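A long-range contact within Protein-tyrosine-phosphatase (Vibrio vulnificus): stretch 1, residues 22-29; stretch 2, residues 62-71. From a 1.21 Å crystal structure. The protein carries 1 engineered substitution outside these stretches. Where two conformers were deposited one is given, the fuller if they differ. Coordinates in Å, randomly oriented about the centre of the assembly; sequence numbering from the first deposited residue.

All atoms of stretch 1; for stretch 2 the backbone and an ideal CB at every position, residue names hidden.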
ATOM      1  N   GLY A  22      -2.162   0.134  -4.100  1.00  9.25           N
ATOM      2  CA  GLY A  22      -3.169   0.449  -3.101  1.00  9.20           C
ATOM      3  C   GLY A  22      -3.277   1.937  -2.831  1.00  9.22           C
ATOM      4  O   GLY A  22      -4.376   2.464  -2.645  1.00  9.68           O
ATOM      5  N   GLU A  23      -2.137   2.632  -2.796  1.00  9.38           N
ATOM      6  CA  GLU A  23      -2.152   4.086  -2.651  1.00  9.68           C
ATOM      7  C   GLU A  23      -3.039   4.733  -3.705  1.00  9.18           C
ATOM      8  O   GLU A  23      -3.917   5.542  -3.389  1.00  9.74           O
ATOM      9  CB  GLU A  23      -0.727   4.638  -2.763  1.00 10.42           C
ATOM     10  CG  GLU A  23      -0.644   6.171  -2.798  1.00 10.43           C
ATOM     11  CD  GLU A  23       0.689   6.686  -3.304  1.00 11.18           C
ATOM     12  OE1 GLU A  23       1.731   6.093  -2.960  1.00 12.04           O
ATOM     13  OE2 GLU A  23       0.691   7.687  -4.054  1.00 12.01           O
ATOM     14  N   ARG A  24      -2.804   4.402  -4.975  1.00  9.36           N
ATOM     15  CA  ARG A  24      -3.475   5.107  -6.060  1.00  8.98           C
ATOM     16  C   ARG A  24      -4.921   4.653  -6.224  1.00  9.25           C
ATOM     17  O   ARG A  24      -5.790   5.468  -6.548  1.00 10.07           O
ATOM     18  CB  ARG A  24      -2.684   4.942  -7.358  1.00  9.71           C
ATOM     19  CG  ARG A  24      -1.257   5.478  -7.284  1.00 10.82           C
ATOM     20  CD  ARG A  24      -1.209   6.984  -7.049  1.00 11.00           C
ATOM     21  NE  ARG A  24       0.166   7.478  -6.967  1.00 10.57           N
ATOM     22  CZ  ARG A  24       0.917   7.802  -8.018  1.00 10.69           C
ATOM     23  NH1 ARG A  24       0.437   7.698  -9.250  1.00 11.49           N
ATOM     24  NH2 ARG A  24       2.157   8.231  -7.834  1.00 12.35           N
ATOM     25  N   VAL A  25      -5.203   3.368  -6.002  1.00  9.16           N
ATOM     26  CA  VAL A  25      -6.590   2.907  -6.018  1.00  9.20           C
ATOM     27  C   VAL A  25      -7.388   3.617  -4.935  1.00  9.74           C
ATOM     28  O   VAL A  25      -8.479   4.144  -5.184  1.00 10.25           O
ATOM     29  CB  VAL A  25      -6.658   1.376  -5.873  1.00  9.72           C
ATOM     30  CG1 VAL A  25      -8.102   0.912  -5.680  1.00 10.86           C
ATOM     31  CG2 VAL A  25      -6.045   0.698  -7.089  1.00 10.06           C
ATOM     32  N   LEU A  26      -6.848   3.653  -3.714  1.00 10.16           N
ATOM     33  CA  LEU A  26      -7.547   4.309  -2.617  0.52 10.28           C
ATOM     34  C   LEU A  26      -7.661   5.811  -2.855  1.00 11.01           C
ATOM     35  O   LEU A  26      -8.691   6.419  -2.543  1.00 12.03           O
ATOM     36  CB  LEU A  26      -6.827   4.014  -1.303  0.52 10.86           C
ATOM     37  CG  LEU A  26      -7.612   4.240  -0.011  0.52 10.59           C
ATOM     38  CD1 LEU A  26      -8.845   3.346   0.056  0.52 11.78           C
ATOM     39  CD2 LEU A  26      -6.719   3.994   1.195  0.52 10.21           C
ATOM     40  N   GLN A  27      -6.613   6.428  -3.407  1.00 10.69           N
ATOM     41  CA  GLN A  27      -6.656   7.863  -3.654  1.00 10.72           C
ATOM     42  C   GLN A  27      -7.776   8.213  -4.626  1.00 11.08           C
ATOM     43  O   GLN A  27      -8.456   9.232  -4.461  1.00 12.08           O
ATOM     44  CB  GLN A  27      -5.307   8.343  -4.189  1.00 11.09           C
ATOM     45  CG  GLN A  27      -5.206   9.851  -4.366  1.00 11.69           C
ATOM     46  CD  GLN A  27      -5.302  10.594  -3.047  1.00 11.96           C
ATOM     47  OE1 GLN A  27      -4.290  10.854  -2.396  1.00 12.12           O
ATOM     48  NE2 GLN A  27      -6.521  10.942  -2.648  1.00 12.86           N
ATOM     49  N   LYS A  28      -7.979   7.379  -5.647  1.00 11.08           N
ATOM     50  CA  LYS A  28      -9.052   7.626  -6.604  1.00 11.08           C
ATOM     51  C   LYS A  28     -10.418   7.505  -5.941  1.00 11.61           C
ATOM     52  O   LYS A  28     -11.339   8.268  -6.256  1.00 12.78           O
ATOM     53  CB  LYS A  28      -8.930   6.653  -7.776  1.00 11.81           C
ATOM     54  CG  LYS A  28      -9.945   6.877  -8.878  1.00 13.40           C
ATOM     55  CD  LYS A  28      -9.734   5.887 -10.010  1.00 15.02           C
ATOM     56  CE  LYS A  28     -10.844   5.961 -11.040  1.00 17.03           C
ATOM     57  NZ  LYS A  28     -10.749   4.844 -12.021  1.00 18.21           N
ATOM     58  N   LEU A  29     -10.569   6.560  -5.011  1.00 11.78           N
ATOM     59  CA  LEU A  29     -11.832   6.383  -4.310  1.00 12.46           C
ATOM     60  C   LEU A  29     -12.048   7.418  -3.218  1.00 13.31           C
ATOM     61  O   LEU A  29     -13.197   7.662  -2.833  1.00 14.67           O
ATOM     62  CB  LEU A  29     -11.870   5.002  -3.650  1.00 13.66           C
ATOM     63  CG  LEU A  29     -11.941   3.781  -4.562  1.00 15.03           C
ATOM     64  CD1 LEU A  29     -11.577   2.523  -3.791  1.00 15.67           C
ATOM     65  CD2 LEU A  29     -13.343   3.658  -5.137  1.00 18.54           C
ATOM     66  N   UNK A  62      -5.003  -0.385 -17.038  1.00 12.64           N
ATOM     67  CA  UNK A  62      -6.130  -1.061 -17.670  1.00 13.85           C
ATOM     68  C   UNK A  62      -7.418  -0.883 -16.880  1.00 13.79           C
ATOM     69  O   UNK A  62      -8.501  -1.151 -17.411  1.00 15.10           O
ATOM     70  CB  UNK A  62      -5.825  -2.551 -17.834  1.00 13.85           C
ATOM     71  N   UNK A  63      -7.323  -0.447 -15.622  1.00 12.32           N
ATOM     72  CA  UNK A  63      -8.486  -0.149 -14.797  1.00 12.40           C
ATOM     73  C   UNK A  63      -8.619   1.345 -14.519  1.00 12.29           C
ATOM     74  O   UNK A  63      -9.344   1.741 -13.601  1.00 13.25           O
ATOM     75  CB  UNK A  63      -8.404  -0.919 -13.477  1.00 12.40           C
ATOM     76  N   UNK A  64      -7.927   2.179 -15.295  1.00 11.32           N
ATOM     77  CA  UNK A  64      -8.038   3.634 -15.181  1.00 11.55           C
ATOM     78  C   UNK A  64      -7.562   4.142 -13.820  1.00 11.66           C
ATOM     79  O   UNK A  64      -8.125   5.081 -13.255  1.00 13.81           O
ATOM     80  CB  UNK A  64      -9.486   4.068 -15.417  1.00 11.55           C
ATOM     81  N   UNK A  65      -6.512   3.518 -13.294  1.00 11.00           N
ATOM     82  CA  UNK A  65      -5.835   3.976 -12.087  1.00 11.10           C
ATOM     83  C   UNK A  65      -4.397   4.302 -12.462  1.00 11.32           C
ATOM     84  O   UNK A  65      -3.693   3.463 -13.037  1.00 11.77           O
ATOM     85  CB  UNK A  65      -5.897   2.929 -10.973  1.00 11.10           C
ATOM     86  N   UNK A  66      -3.968   5.517 -12.131  1.00 11.53           N
ATOM     87  CA  UNK A  66      -2.661   6.032 -12.524  1.00 12.50           C
ATOM     88  C   UNK A  66      -1.649   5.733 -11.425  1.00 11.14           C
ATOM     89  O   UNK A  66      -1.753   6.263 -10.315  1.00 11.88           O
ATOM     90  CB  UNK A  66      -2.726   7.534 -12.806  1.00 12.50           C
ATOM     91  N   UNK A  67      -0.667   4.888 -11.739  1.00 10.84           N
ATOM     92  CA  UNK A  67       0.448   4.595 -10.849  1.00 10.50           C
ATOM     93  C   UNK A  67       1.771   5.081 -11.443  1.00 10.93           C
ATOM     94  O   UNK A  67       2.836   4.574 -11.107  1.00 11.73           O
ATOM     95  CB  UNK A  67       0.517   3.093 -10.564  1.00 10.50           C
ATOM     96  N   UNK A  68       1.705   6.063 -12.335  1.00 11.75           N
ATOM     97  CA  UNK A  68       2.907   6.696 -12.844  1.00 12.86           C
ATOM     98  C   UNK A  68       3.442   7.688 -11.818  1.00 12.03           C
ATOM     99  O   UNK A  68       2.745   8.097 -10.884  1.00 12.36           O
ATOM    100  CB  UNK A  68       2.629   7.393 -14.178  1.00 12.86           C
ATOM    101  N   UNK A  69       4.704   8.067 -11.996  1.00 12.70           N
ATOM    102  CA  UNK A  69       5.326   9.102 -11.176  1.00 13.60           C
ATOM    103  C   UNK A  69       5.351   8.717  -9.702  1.00 14.01           C
ATOM    104  O   UNK A  69       5.247   9.574  -8.823  1.00 16.96           O
ATOM    105  CB  UNK A  69       4.587  10.430 -11.354  1.00 13.60           C
ATOM    106  N   UNK A  70       5.484   7.425  -9.427  1.00 11.85           N
ATOM    107  CA  UNK A  70       5.685   6.945  -8.072  1.00 10.79           C
ATOM    108  C   UNK A  70       7.176   6.819  -7.793  1.00 10.67           C
ATOM    109  O   UNK A  70       7.969   6.509  -8.685  1.00 11.66           O
ATOM    110  CB  UNK A  70       4.977   5.606  -7.857  1.00 10.79           C
ATOM    111  N   UNK A  71       7.552   7.074  -6.542  1.00 11.12           N
ATOM    112  CA  UNK A  71       8.915   6.866  -6.073  1.00 11.83           C
ATOM    113  C   UNK A  71       8.856   6.074  -4.778  1.00 10.62           C
ATOM    114  O   UNK A  71       8.277   6.538  -3.790  1.00 10.97           O
ATOM    115  CB  UNK A  71       9.647   8.195  -5.874  1.00 11.83           C
TER

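Stretch 1 is a helix that offers stretch 2 the aliphatic flank of Arg 24, Val 25 and Lys 28, the guanidinium of Arg 24, the ammonium of Lys 28 and the carboxylate of Glu 23. At position 62 nothing of the helix is near the ideal CB, so many residue types would do; it is Glu 62. At position 63 the CB points toward the helix, but nothing of stretch 1 lies within 5.5 Å of the ideal CB, so the choice is again wide; Asn 63 turns its end away.

At position 64, phi/psi of 63/37° is a left-handed conformation, which favours glycine, asparagine or aspartate. The CB, pointing sideways, lies close to the Lys 28 ammonium, but the backbone already serves that charge: Lys 28 NZ donates to the carbonyl O of residue 64 at 2.9 Å. The residue is Cys 64, an unusual choice for this conformation.

Position 65 has extended angles and aims its CB at the helix, with Val 25 CG2 4.5 Å from the ideal CB and Lys 28 CD 4.9 Å. Such apolar surroundings call for valine, isoleucine or perhaps leucine, and the extended backbone suits a beta-branched residue. It is Val 65, whose CG1 lies 3.7 Å from Arg 24 CB and 3.9 Å from Val 25 CG2, while its CG2 lies 4.0 Å from Lys 28 CD.

Position 66 points sideways, its ideal CB 4.8 Å from Arg 24 NH1. An acid or a small polar residue would suit this positive neighbourhood. Asp 66 places OD1 4.0 Å from Arg 24 NH1, beyond a salt bridge, and uses the same oxygen to accept from the N of residue 68 at 2.7 Å. Its carbonyl O accepts from Arg 24 NH1 at 2.8 Å.

At position 67 CA-to-CB points sideways, the ideal CB 4.4 Å from Arg 24 CG; an aliphatic residue would suit, though others could be accommodated. Val 67 brings CG2 to 4.1 Å from Arg 24 CB.

Position 68 points away, leaving its side chain free to be polar. Glu 68 contributes its main chain: its O receives Arg 24 NH1 at 2.9 Å and Arg 24 NH2 at 3.1 Å.

Position 69 is again left-handed (61/33°), favouring glycine or asparagine; CA-to-CB points sideways, the ideal CB 4.8 Å from Arg 24 NH2. Asn 69 fits this backbone, and its side chain comes no nearer than 4.9 Å to stretch 1.

Position 70 has its ideal CB 3.9 Å from Arg 24 NH2, with the Glu 23 carboxylate beyond. A polar side chain, histidine or glutamine among them, could engage this pair. His 70 does so through water 1, whose O lies 2.8 Å from His 70 ND1, donates to Glu 23 OE2 (2.9 Å) and accepts from Arg 24 NH2 (2.9 Å). Position 71 points away, without preference from stretch 1, and is Gln 71.

Stretch 2 62-71: ENCVDVENHQ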
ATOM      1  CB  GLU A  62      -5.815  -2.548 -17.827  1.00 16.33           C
ATOM      2  CG  GLU A  62      -4.685  -2.824 -18.807  1.00 19.35           C
ATOM      3  CD  GLU A  62      -4.271  -4.282 -18.832  1.00 24.25           C
ATOM      4  OE1 GLU A  62      -4.813  -5.071 -18.032  1.00 27.54           O
ATOM      5  OE2 GLU A  62      -3.399  -4.635 -19.654  1.00 25.89           O
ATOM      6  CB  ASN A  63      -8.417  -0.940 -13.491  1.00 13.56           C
ATOM      7  CG  ASN A  63      -8.531  -2.434 -13.716  1.00 15.43           C
ATOM      8  OD1 ASN A  63      -9.632  -2.980 -13.770  1.00 16.53           O
ATOM      9  ND2 ASN A  63      -7.393  -3.105 -13.843  1.00 15.33           N
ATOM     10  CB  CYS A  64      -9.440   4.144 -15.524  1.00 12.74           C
ATOM     11  SG  CYS A  64      -9.879   3.979 -17.273  1.00 14.37           S
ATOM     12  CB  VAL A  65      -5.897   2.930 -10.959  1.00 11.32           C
ATOM     13  CG1 VAL A  65      -5.019   3.349  -9.785  1.00 11.30           C
ATOM     14  CG2 VAL A  65      -7.334   2.737 -10.493  1.00 11.95           C
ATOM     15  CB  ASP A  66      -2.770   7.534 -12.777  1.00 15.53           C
ATOM     16  CG  ASP A  66      -1.467   8.150 -13.254  1.00 19.08           C
ATOM     17  OD1 ASP A  66      -0.420   7.476 -13.190  1.00 21.70           O
ATOM     18  OD2 ASP A  66      -1.494   9.315 -13.705  1.00 22.94           O
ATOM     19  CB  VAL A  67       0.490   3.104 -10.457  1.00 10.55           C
ATOM     20  CG1 VAL A  67       1.354   2.889  -9.215  1.00 11.78           C
ATOM     21  CG2 VAL A  67      -0.917   2.574 -10.211  1.00 11.60           C
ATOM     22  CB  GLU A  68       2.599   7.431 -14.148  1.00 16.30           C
ATOM     23  CG  GLU A  68       2.249   6.514 -15.313  1.00 20.90           C
ATOM     24  CD  GLU A  68       3.467   5.859 -15.932  1.00 25.93           C
ATOM     25  OE1 GLU A  68       4.599   6.194 -15.525  1.00 29.46           O
ATOM     26  OE2 GLU A  68       3.294   5.010 -16.831  1.00 29.68           O
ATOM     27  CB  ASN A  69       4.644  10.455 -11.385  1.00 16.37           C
ATOM     28  CG  ASN A  69       4.537  10.824 -12.848  1.00 20.24           C
ATOM     29  OD1 ASN A  69       3.452  11.121 -13.353  1.00 23.01           O
ATOM     30  ND2 ASN A  69       5.663  10.788 -13.545  1.00 21.07           N
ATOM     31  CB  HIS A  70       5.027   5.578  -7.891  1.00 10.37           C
ATOM     32  CG  HIS A  70       5.328   4.938  -6.574  1.00 10.23           C
ATOM     33  ND1 HIS A  70       4.787   5.389  -5.389  1.00 10.25           N
ATOM     34  CD2 HIS A  70       6.129   3.896  -6.251  1.00 10.36           C
ATOM     35  CE1 HIS A  70       5.237   4.648  -4.394  1.00 10.23           C
ATOM     36  NE2 HIS A  70       6.052   3.733  -4.890  1.00 10.37           N
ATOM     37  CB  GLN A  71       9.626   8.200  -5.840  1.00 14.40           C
ATOM     38  CG  GLN A  71       9.853   9.018  -7.095  1.00 17.46           C
ATOM     39  CD  GLN A  71      10.476  10.365  -6.793  1.00 22.23           C
ATOM     40  OE1 GLN A  71       9.934  11.150  -6.015  1.00 26.30           O
ATOM     41  NE2 GLN A  71      11.626  10.634  -7.395  1.00 23.57           N
TER
HETATM   42  O   HOH W   1       3.283   7.697  -5.254  1.00 12.14           O
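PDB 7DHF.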